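Local coordinates for translation initiation factor eIF2B subunit beta (Schizosaccharomyces pombe, PDB 5B04), which forms part of the eIF2B complex, which catalyses the exchange of GDP for GTP on the gamma subunit of translation initiation factor eIF2, at residues I23-P34 with T70-C81; F35-R46 with V186-N194. All coordinates share one frame; numbering follows the deposited sequence.

Both contacts belong to the helical part of the subunit, and their centres lie about 14 Å apart. Contact 1 packs the end of helix 17-27 and the loop after it against the end of helix 57-74 and the start of helix 79-102; contact 2 sets helix 34-51 against helix 176-190 and the start of helix 193-197. Helix 34-51 is the shared element: it begins at Pro34 in contact 1 and runs on through contact 2, where its Val37 touches Glu78, Ser80 and Cys81, and Thr41 touches Cys81. A phosphate ion, probably from the crystallisation liquor, lies about 5 Å from the Pro34 side chain and about 6 Å from that of Phe35.

Contact 1 (I23-P34 with T70-C81); sequences IADLKSRKVQGP and TLVKAQPTEFSC
Leu26 and Ile23 press their aliphatic side chains onto Ala74 and Leu71, the tightly packed part of the contact. Ala74 CB, short enough to let the backbones close in, sits between Ile23 CG2 at 3.8 Å and Leu26 CB. Leu71 CD2 meets Ile23 CG1 at 3.6 Å and Leu26 CD1 a little farther off, the two leucines crossing at about a right angle. Beside the apolar cluster, Lys27 rests CG on Ala74 O while NZ bonds to Asn300 and Asn303 of the epsilon subunit.

Both helices end here, their axes 9.0 Å apart and 22° from parallel. Helix 17-27 closes in a Schellman motif: Arg29 takes positive phi as its C-prime residue, and Lys30 N bonds to Asp25 O. The end of this helix is gripped from across as well. With CG anti to its own backbone N (chi1 -167°) and a bend at chi2, Gln75 brings NE2 to Leu26 O at 3.2 Å, with the oxygen nearly in the amide plane of Gln75.

Beyond the helix end the contact turns polar. Arg29, bent at chi3, lays CG against Gln75 NE2 and reaches Glu78 OE1 with NH1 in a long salt bridge of 3.5 Å. The same oxygen accepts Gly33 N on its syn side but well out of the carboxylate plane, the N-H...O angle a nearly straight 170°. Gly33 is the N-cap of the next helix, and its backbone shape would bring a beta carbon too close to the carbonyl oxygen before it, which suits glycine. Ser80 OG donates to a lone pair of Pro34 O at 2.9 Å. The solvent side lies at exposed Gln32, where CB approaches Glu78 OE1 loosely.

Contact 2 (F35-R46 with V186-N194); sequences FAVAVETALVMR and VIDELDKIN
Helix 35-46 and helix 186-190 run antiparallel, 163° between their directions, with axes 10.0 Å apart and Val39 opposite Ile187. This is a plain helix-to-helix packing in the helical part of the eIF2B subunit, and its interface is mainly apolar. Small residues on one helix receive branched ones from the other: Ala42 CB takes Ile187 CG1 at 3.7 Å, and Ala38 CB takes Leu190 CD1 at 3.9 Å, the methyl side chains allowing the longer ones to come close to the backbone. Ile187 also extends CD1 to Leu43 CD2 at 3.7 Å, the two side chains crossing at about a right angle. That methyl of Leu43 lies over one face of the Arg46 guanidinium near the rim, and Arg46 NH1 makes a weak hydrogen bond to Gln184.

Toward the end of helix 176-190, Phe35 swings its ring across with CG opposite its backbone N (chi1 -170°). Val39 CG2 lies over one face of the ring, near the rim, and Tyr320 also touches the Phe35 side chain. Ile193, the last residue of the type I turn that starts at Leu190, brings CD1 to within 3.8 Å of Phe35 CD1. The ring presents its edge to two oxygens near its plane: Asp191 OD1 lies by CZ, and Leu190 O packs 3.1 Å from CE1.

Contact 1 (I23-P34 with T70-C81)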
loop_
_atom_site.group_PDB
_atom_site.type_symbol
_atom_site.label_atom_id
_atom_site.label_comp_id
_atom_site.label_asym_id
_atom_site.label_seq_id
_atom_site.Cartn_x
_atom_site.Cartn_y
_atom_site.Cartn_z
ATOM N N ILE C 23 25.223 -22.538 -32.247
ATOM C CA ILE C 23 24.177 -23.509 -31.940
ATOM C C ILE C 23 24.657 -24.476 -30.863
ATOM O O ILE C 23 23.926 -24.785 -29.924
ATOM C CB ILE C 23 23.746 -24.300 -33.195
ATOM C CG1 ILE C 23 23.046 -23.379 -34.195
ATOM C CG2 ILE C 23 22.816 -25.438 -32.823
ATOM C CD1 ILE C 23 22.556 -24.086 -35.441
ATOM N N ALA C 24 25.898 -24.930 -30.996
ATOM C CA ALA C 24 26.492 -25.843 -30.025
ATOM C C ALA C 24 26.589 -25.200 -28.645
ATOM O O ALA C 24 26.219 -25.808 -27.640
ATOM C CB ALA C 24 27.866 -26.292 -30.496
ATOM N N ASP C 25 27.083 -23.968 -28.603
ATOM C CA ASP C 25 27.264 -23.260 -27.341
ATOM C C ASP C 25 25.936 -22.782 -26.751
ATOM O O ASP C 25 25.846 -22.511 -25.554
ATOM C CB ASP C 25 28.216 -22.077 -27.532
ATOM C CG ASP C 25 29.668 -22.503 -27.621
ATOM O OD1 ASP C 25 30.053 -23.454 -26.909
ATOM O OD2 ASP C 25 30.424 -21.886 -28.400
ATOM N N LEU C 26 24.909 -22.678 -27.591
ATOM C CA LEU C 26 23.578 -22.298 -27.122
ATOM C C LEU C 26 22.874 -23.475 -26.456
ATOM O O LEU C 26 22.180 -23.309 -25.453
ATOM C CB LEU C 26 22.723 -21.767 -28.275
ATOM C CG LEU C 26 22.859 -20.284 -28.625
ATOM C CD1 LEU C 26 21.985 -19.934 -29.819
ATOM C CD2 LEU C 26 22.503 -19.416 -27.427
ATOM N N LYS C 27 23.056 -24.663 -27.024
ATOM C CA LYS C 27 22.440 -25.873 -26.490
ATOM C C LYS C 27 23.108 -26.299 -25.186
ATOM O O LYS C 27 22.435 -26.690 -24.233
ATOM C CB LYS C 27 22.511 -27.004 -27.518
ATOM C CG LYS C 27 21.696 -26.749 -28.778
ATOM C CD LYS C 27 22.280 -27.490 -29.973
ATOM C CE LYS C 27 21.553 -28.791 -30.250
ATOM N NZ LYS C 27 20.125 -28.569 -30.615
ATOM N N SER C 28 24.435 -26.212 -25.150
ATOM C CA SER C 28 25.198 -26.568 -23.957
ATOM C C SER C 28 25.109 -25.472 -22.901
ATOM O O SER C 28 25.537 -25.660 -21.761
ATOM C CB SER C 28 26.661 -26.830 -24.314
ATOM O OG SER C 28 27.310 -25.634 -24.707
ATOM N N ARG C 29 24.559 -24.327 -23.302
ATOM C CA ARG C 29 24.366 -23.176 -22.424
ATOM C C ARG C 29 25.676 -22.653 -21.842
ATOM O O ARG C 29 25.766 -22.363 -20.649
ATOM C CB ARG C 29 23.387 -23.522 -21.299
ATOM C CG ARG C 29 21.943 -23.616 -21.763
ATOM C CD ARG C 29 21.011 -23.960 -20.617
ATOM N NE ARG C 29 21.222 -23.095 -19.460
ATOM C CZ ARG C 29 20.684 -21.888 -19.317
ATOM N NH1 ARG C 29 19.904 -21.390 -20.266
ATOM N NH2 ARG C 29 20.931 -21.176 -18.226
ATOM N N LYS C 30 26.687 -22.536 -22.697
ATOM C CA LYS C 30 27.939 -21.893 -22.326
ATOM C C LYS C 30 27.814 -20.395 -22.579
ATOM O O LYS C 30 28.262 -19.576 -21.776
ATOM C CB LYS C 30 29.110 -22.484 -23.109
ATOM C CG LYS C 30 30.389 -21.669 -23.042
ATOM C CD LYS C 30 31.465 -22.292 -23.915
ATOM C CE LYS C 30 32.622 -21.337 -24.143
ATOM N NZ LYS C 30 33.608 -21.904 -25.103
ATOM N N VAL C 31 27.201 -20.045 -23.706
ATOM C CA VAL C 31 26.783 -18.671 -23.944
ATOM C C VAL C 31 25.314 -18.544 -23.534
ATOM O O VAL C 31 24.404 -18.955 -24.256
ATOM C CB VAL C 31 26.996 -18.235 -25.420
ATOM C CG1 VAL C 31 26.481 -19.284 -26.393
ATOM C CG2 VAL C 31 26.353 -16.878 -25.681
ATOM N N GLN C 32 25.093 -17.997 -22.345
ATOM C CA GLN C 32 23.749 -17.886 -21.799
ATOM C C GLN C 32 23.486 -16.478 -21.288
ATOM O O GLN C 32 24.412 -15.689 -21.110
ATOM C CB GLN C 32 23.542 -18.901 -20.675
ATOM C CG GLN C 32 24.435 -18.670 -19.469
ATOM C CD GLN C 32 24.047 -19.532 -18.286
ATOM O OE1 GLN C 32 23.789 -20.727 -18.431
ATOM N NE2 GLN C 32 24.000 -18.927 -17.103
ATOM N N GLY C 33 22.216 -16.171 -21.047
ATOM C CA GLY C 33 21.834 -14.849 -20.589
ATOM C C GLY C 33 21.517 -13.935 -21.754
ATOM O O GLY C 33 22.139 -14.037 -22.810
ATOM N N PRO C 34 20.545 -13.031 -21.563
ATOM C CA PRO C 34 20.043 -12.116 -22.596
ATOM C C PRO C 34 21.141 -11.342 -23.321
ATOM O O PRO C 34 21.171 -11.341 -24.551
ATOM C CB PRO C 34 19.148 -11.159 -21.803
ATOM C CG PRO C 34 18.695 -11.961 -20.639
ATOM C CD PRO C 34 19.852 -12.842 -20.277
ATOM N N THR C 70 17.203 -21.779 -36.832
ATOM C CA THR C 70 17.923 -22.835 -36.127
ATOM C C THR C 70 18.629 -22.304 -34.885
ATOM O O THR C 70 18.820 -23.033 -33.911
ATOM C CB THR C 70 18.955 -23.525 -37.036
ATOM O OG1 THR C 70 19.870 -22.551 -37.554
ATOM C CG2 THR C 70 18.255 -24.224 -38.187
ATOM N N LEU C 71 19.019 -21.033 -34.921
ATOM C CA LEU C 71 19.599 -20.388 -33.750
ATOM C C LEU C 71 18.551 -20.246 -32.654
ATOM O O LEU C 71 18.862 -20.336 -31.467
ATOM C CB LEU C 71 20.176 -19.018 -34.109
ATOM C CG LEU C 71 21.592 -19.005 -34.680
ATOM C CD1 LEU C 71 22.106 -17.582 -34.772
ATOM C CD2 LEU C 71 22.516 -19.853 -33.826
ATOM N N VAL C 72 17.308 -20.022 -33.066
ATOM C CA VAL C 72 16.195 -19.906 -32.133
ATOM C C VAL C 72 15.918 -21.236 -31.439
ATOM O O VAL C 72 15.790 -21.292 -30.216
ATOM C CB VAL C 72 14.912 -19.425 -32.847
ATOM C CG1 VAL C 72 13.678 -19.728 -32.006
ATOM C CG2 VAL C 72 15.002 -17.941 -33.163
ATOM N N LYS C 73 15.844 -22.306 -32.223
ATOM C CA LYS C 73 15.455 -23.611 -31.697
ATOM C C LYS C 73 16.604 -24.317 -30.982
ATOM O O LYS C 73 16.416 -25.379 -30.391
ATOM C CB LYS C 73 14.916 -24.490 -32.827
ATOM C CG LYS C 73 14.008 -23.739 -33.786
ATOM C CD LYS C 73 12.785 -24.544 -34.178
ATOM C CE LYS C 73 11.959 -23.797 -35.215
ATOM N NZ LYS C 73 12.738 -23.548 -36.461
ATOM N N ALA C 74 17.793 -23.724 -31.035
ATOM C CA ALA C 74 18.934 -24.246 -30.292
ATOM C C ALA C 74 18.691 -24.075 -28.798
ATOM O O ALA C 74 18.912 -24.993 -28.009
ATOM C CB ALA C 74 20.216 -23.546 -30.713
ATOM N N GLN C 75 18.230 -22.885 -28.425
ATOM C CA GLN C 75 17.859 -22.583 -27.050
ATOM C C GLN C 75 16.703 -21.588 -27.059
ATOM O O GLN C 75 16.917 -20.377 -26.999
ATOM C CB GLN C 75 19.051 -22.026 -26.272
ATOM C CG GLN C 75 18.839 -21.983 -24.771
ATOM C CD GLN C 75 18.495 -23.341 -24.198
ATOM O OE1 GLN C 75 17.331 -23.634 -23.923
ATOM N NE2 GLN C 75 19.507 -24.183 -24.018
ATOM N N PRO C 76 15.466 -22.106 -27.131
ATOM C CA PRO C 76 14.254 -21.326 -27.415
ATOM C C PRO C 76 13.865 -20.305 -26.345
ATOM O O PRO C 76 13.092 -19.396 -26.648
ATOM C CB PRO C 76 13.173 -22.406 -27.535
ATOM C CG PRO C 76 13.674 -23.527 -26.700
ATOM C CD PRO C 76 15.161 -23.526 -26.886
ATOM N N THR C 77 14.382 -20.442 -25.128
ATOM C CA THR C 77 14.004 -19.528 -24.053
ATOM C C THR C 77 14.995 -18.380 -23.889
ATOM O O THR C 77 14.879 -17.579 -22.962
ATOM C CB THR C 77 13.863 -20.265 -22.711
ATOM O OG1 THR C 77 15.037 -21.049 -22.466
ATOM C CG2 THR C 77 12.646 -21.174 -22.735
ATOM N N GLU C 78 15.972 -18.307 -24.787
ATOM C CA GLU C 78 16.862 -17.155 -24.854
ATOM C C GLU C 78 16.375 -16.226 -25.960
ATOM O O GLU C 78 16.994 -16.119 -27.018
ATOM C CB GLU C 78 18.309 -17.590 -25.101
ATOM C CG GLU C 78 18.899 -18.450 -23.992
ATOM C CD GLU C 78 19.414 -17.633 -22.819
ATOM O OE1 GLU C 78 19.854 -18.240 -21.820
ATOM O OE2 GLU C 78 19.385 -16.387 -22.899
ATOM N N PHE C 79 15.258 -15.557 -25.692
ATOM C CA PHE C 79 14.525 -14.793 -26.699
ATOM C C PHE C 79 15.320 -13.635 -27.296
ATOM O O PHE C 79 14.958 -13.113 -28.352
ATOM C CB PHE C 79 13.225 -14.258 -26.097
ATOM C CG PHE C 79 12.388 -15.311 -25.430
ATOM C CD1 PHE C 79 12.562 -15.606 -24.088
ATOM C CD2 PHE C 79 11.430 -16.007 -26.146
ATOM C CE1 PHE C 79 11.794 -16.576 -23.471
ATOM C CE2 PHE C 79 10.658 -16.978 -25.535
ATOM C CZ PHE C 79 10.840 -17.262 -24.197
ATOM N N SER C 80 16.392 -13.233 -26.622
ATOM C CA SER C 80 17.241 -12.153 -27.112
ATOM C C SER C 80 17.868 -12.512 -28.458
ATOM O O SER C 80 18.124 -11.637 -29.285
ATOM C CB SER C 80 18.330 -11.821 -26.091
ATOM O OG SER C 80 19.045 -12.983 -25.711
ATOM N N CYS C 81 18.107 -13.803 -28.669
ATOM C CA CYS C 81 18.631 -14.294 -29.940
ATOM C C CYS C 81 17.672 -13.978 -31.080
ATOM O O CYS C 81 18.043 -13.315 -32.049
ATOM C CB CYS C 81 18.880 -15.802 -29.876
ATOM S SG CYS C 81 19.518 -16.523 -31.406
#

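Contact 2 (F35-R46 with V186-N194)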
loop_
_atom_site.group_PDB
_atom_site.type_symbol
_atom_site.label_atom_id
_atom_site.label_comp_id
_atom_site.label_asym_id
_atom_site.label_seq_id
_atom_site.Cartn_x
_atom_site.Cartn_y
_atom_site.Cartn_z
ATOM N N PHE C 35 22.032 -10.701 -22.571
ATOM C CA PHE C 35 23.048 -9.838 -23.165
ATOM C C PHE C 35 24.087 -10.621 -23.965
ATOM O O PHE C 35 24.393 -10.269 -25.104
ATOM C CB PHE C 35 23.743 -9.010 -22.085
ATOM C CG PHE C 35 24.624 -7.924 -22.632
ATOM C CD1 PHE C 35 24.077 -6.732 -23.075
ATOM C CD2 PHE C 35 25.997 -8.095 -22.706
ATOM C CE1 PHE C 35 24.881 -5.729 -23.583
ATOM C CE2 PHE C 35 26.807 -7.094 -23.212
ATOM C CZ PHE C 35 26.248 -5.911 -23.651
ATOM N N ALA C 36 24.630 -11.674 -23.362
ATOM C CA ALA C 36 25.649 -12.489 -24.016
ATOM C C ALA C 36 25.111 -13.121 -25.296
ATOM O O ALA C 36 25.771 -13.098 -26.334
ATOM C CB ALA C 36 26.157 -13.563 -23.067
ATOM N N VAL C 37 23.909 -13.680 -25.210
ATOM C CA VAL C 37 23.261 -14.298 -26.360
ATOM C C VAL C 37 23.022 -13.278 -27.471
ATOM O O VAL C 37 23.269 -13.558 -28.645
ATOM C CB VAL C 37 21.923 -14.957 -25.961
ATOM C CG1 VAL C 37 21.100 -15.290 -27.187
ATOM C CG2 VAL C 37 22.174 -16.209 -25.133
ATOM N N ALA C 38 22.557 -12.091 -27.091
ATOM C CA ALA C 38 22.268 -11.031 -28.054
ATOM C C ALA C 38 23.510 -10.621 -28.840
ATOM O O ALA C 38 23.472 -10.518 -30.066
ATOM C CB ALA C 38 21.672 -9.823 -27.347
ATOM N N VAL C 39 24.608 -10.393 -28.127
ATOM C CA VAL C 39 25.855 -9.968 -28.754
ATOM C C VAL C 39 26.405 -11.034 -29.695
ATOM O O VAL C 39 26.699 -10.753 -30.857
ATOM C CB VAL C 39 26.926 -9.626 -27.701
ATOM C CG1 VAL C 39 28.255 -9.321 -28.374
ATOM C CG2 VAL C 39 26.473 -8.450 -26.848
ATOM N N GLU C 40 26.533 -12.257 -29.189
ATOM C CA GLU C 40 27.077 -13.365 -29.971
ATOM C C GLU C 40 26.237 -13.667 -31.208
ATOM O O GLU C 40 26.775 -13.998 -32.264
ATOM C CB GLU C 40 27.201 -14.620 -29.106
ATOM C CG GLU C 40 28.423 -14.626 -28.201
ATOM C CD GLU C 40 29.722 -14.695 -28.982
ATOM O OE1 GLU C 40 29.839 -15.569 -29.867
ATOM O OE2 GLU C 40 30.625 -13.873 -28.714
ATOM N N THR C 41 24.919 -13.553 -31.074
ATOM C CA THR C 41 24.020 -13.755 -32.204
ATOM C C THR C 41 24.272 -12.705 -33.281
ATOM O O THR C 41 24.374 -13.028 -34.466
ATOM C CB THR C 41 22.541 -13.701 -31.770
ATOM O OG1 THR C 41 22.235 -14.850 -30.970
ATOM C CG2 THR C 41 21.623 -13.682 -32.982
ATOM N N ALA C 42 24.388 -11.451 -32.858
ATOM C CA ALA C 42 24.627 -10.345 -33.780
ATOM C C ALA C 42 25.971 -10.488 -34.487
ATOM O O ALA C 42 26.090 -10.190 -35.675
ATOM C CB ALA C 42 24.557 -9.019 -33.041
ATOM N N LEU C 43 26.978 -10.948 -33.752
ATOM C CA LEU C 43 28.309 -11.156 -34.315
ATOM C C LEU C 43 28.309 -12.277 -35.349
ATOM O O LEU C 43 28.895 -12.142 -36.422
ATOM C CB LEU C 43 29.318 -11.471 -33.209
ATOM C CG LEU C 43 29.696 -10.322 -32.275
ATOM C CD1 LEU C 43 30.597 -10.819 -31.157
ATOM C CD2 LEU C 43 30.372 -9.207 -33.054
ATOM N N VAL C 44 27.655 -13.386 -35.013
ATOM C CA VAL C 44 27.544 -14.518 -35.924
ATOM C C VAL C 44 26.807 -14.106 -37.194
ATOM O O VAL C 44 27.216 -14.458 -38.300
ATOM C CB VAL C 44 26.822 -15.709 -35.258
ATOM C CG1 VAL C 44 26.362 -16.719 -36.298
ATOM C CG2 VAL C 44 27.732 -16.370 -34.233
ATOM N N MET C 45 25.733 -13.342 -37.028
ATOM C CA MET C 45 24.969 -12.839 -38.165
ATOM C C MET C 45 25.812 -11.933 -39.052
ATOM O O MET C 45 25.596 -11.863 -40.260
ATOM C CB MET C 45 23.727 -12.087 -37.689
ATOM C CG MET C 45 22.602 -12.976 -37.183
ATOM S SD MET C 45 22.113 -14.246 -38.366
ATOM C CE MET C 45 22.953 -15.677 -37.691
ATOM N N ARG C 46 26.774 -11.244 -38.449
ATOM C CA ARG C 46 27.632 -10.337 -39.198
ATOM C C ARG C 46 28.540 -11.104 -40.152
ATOM O O ARG C 46 28.708 -10.708 -41.304
ATOM C CB ARG C 46 28.466 -9.475 -38.251
ATOM C CG ARG C 46 29.209 -8.347 -38.945
ATOM C CD ARG C 46 30.029 -7.547 -37.954
ATOM N NE ARG C 46 30.983 -8.391 -37.244
ATOM C CZ ARG C 46 31.723 -7.982 -36.218
ATOM N NH1 ARG C 46 31.617 -6.737 -35.776
ATOM N NH2 ARG C 46 32.567 -8.821 -35.632
ATOM N N VAL C 186 23.675 -1.954 -34.036
ATOM C CA VAL C 186 22.931 -2.711 -33.027
ATOM C C VAL C 186 23.827 -3.238 -31.903
ATOM O O VAL C 186 23.495 -3.107 -30.723
ATOM C CB VAL C 186 22.178 -3.900 -33.665
ATOM C CG1 VAL C 186 21.666 -4.853 -32.594
ATOM C CG2 VAL C 186 21.032 -3.396 -34.529
ATOM N N ILE C 187 24.964 -3.820 -32.276
ATOM C CA ILE C 187 25.938 -4.301 -31.300
ATOM C C ILE C 187 26.403 -3.158 -30.400
ATOM O O ILE C 187 26.581 -3.337 -29.195
ATOM C CB ILE C 187 27.159 -4.947 -31.985
ATOM C CG1 ILE C 187 26.711 -6.067 -32.926
ATOM C CG2 ILE C 187 28.135 -5.487 -30.950
ATOM C CD1 ILE C 187 27.834 -6.667 -33.741
ATOM N N ASP C 188 26.586 -1.980 -30.990
ATOM C CA ASP C 188 26.944 -0.795 -30.220
ATOM C C ASP C 188 25.792 -0.377 -29.312
ATOM O O ASP C 188 25.997 -0.143 -28.124
ATOM C CB ASP C 188 27.328 0.364 -31.144
ATOM C CG ASP C 188 28.623 0.114 -31.891
ATOM O OD1 ASP C 188 29.475 -0.640 -31.377
ATOM O OD2 ASP C 188 28.784 0.673 -32.996
ATOM N N GLU C 189 24.582 -0.295 -29.867
ATOM C CA GLU C 189 23.418 0.146 -29.094
ATOM C C GLU C 189 23.156 -0.774 -27.904
ATOM O O GLU C 189 22.531 -0.370 -26.926
ATOM C CB GLU C 189 22.166 0.223 -29.978
ATOM C CG GLU C 189 22.452 0.548 -31.430
ATOM C CD GLU C 189 21.312 1.248 -32.137
ATOM O OE1 GLU C 189 20.690 2.145 -31.532
ATOM O OE2 GLU C 189 21.037 0.894 -33.303
ATOM N N LEU C 190 23.638 -2.009 -27.993
ATOM C CA LEU C 190 23.558 -2.942 -26.876
ATOM C C LEU C 190 24.542 -2.559 -25.777
ATOM O O LEU C 190 24.307 -2.827 -24.602
ATOM C CB LEU C 190 23.829 -4.373 -27.342
ATOM C CG LEU C 190 22.710 -5.086 -28.104
ATOM C CD1 LEU C 190 23.189 -6.440 -28.601
ATOM C CD2 LEU C 190 21.483 -5.244 -27.223
ATOM N N ASP C 191 25.646 -1.929 -26.165
ATOM C CA ASP C 191 26.685 -1.549 -25.212
ATOM C C ASP C 191 26.348 -0.262 -24.461
ATOM O O ASP C 191 27.079 0.143 -23.560
ATOM C CB ASP C 191 28.031 -1.393 -25.927
ATOM C CG ASP C 191 28.850 -2.669 -25.914
ATOM O OD1 ASP C 191 28.886 -3.343 -24.863
ATOM O OD2 ASP C 191 29.460 -2.997 -26.954
ATOM N N LYS C 192 25.241 0.376 -24.829
ATOM C CA LYS C 192 24.862 1.643 -24.209
ATOM C C LYS C 192 23.614 1.534 -23.339
ATOM O O LYS C 192 23.123 2.545 -22.838
ATOM C CB LYS C 192 24.627 2.717 -25.277
ATOM C CG LYS C 192 25.339 2.475 -26.593
ATOM C CD LYS C 192 26.462 3.474 -26.813
ATOM C CE LYS C 192 27.049 3.335 -28.209
ATOM N NZ LYS C 192 28.273 4.165 -28.385
ATOM N N ILE C 193 23.102 0.319 -23.159
ATOM C CA ILE C 193 21.842 0.130 -22.440
ATOM C C ILE C 193 21.911 0.645 -21.001
ATOM O O ILE C 193 21.057 1.424 -20.582
ATOM C CB ILE C 193 21.400 -1.354 -22.430
ATOM C CG1 ILE C 193 22.564 -2.277 -22.055
ATOM C CG2 ILE C 193 20.838 -1.749 -23.787
ATOM C CD1 ILE C 193 22.153 -3.716 -21.831
ATOM N N ASN C 194 22.930 0.228 -20.257
ATOM C CA ASN C 194 23.090 0.655 -18.872
ATOM C C ASN C 194 23.293 2.158 -18.752
ATOM O O ASN C 194 22.756 2.796 -17.849
ATOM C CB ASN C 194 24.266 -0.073 -18.220
ATOM C CG ASN C 194 23.955 -1.520 -17.901
ATOM O OD1 ASN C 194 22.945 -2.064 -18.346
ATOM N ND2 ASN C 194 24.828 -2.154 -17.126
#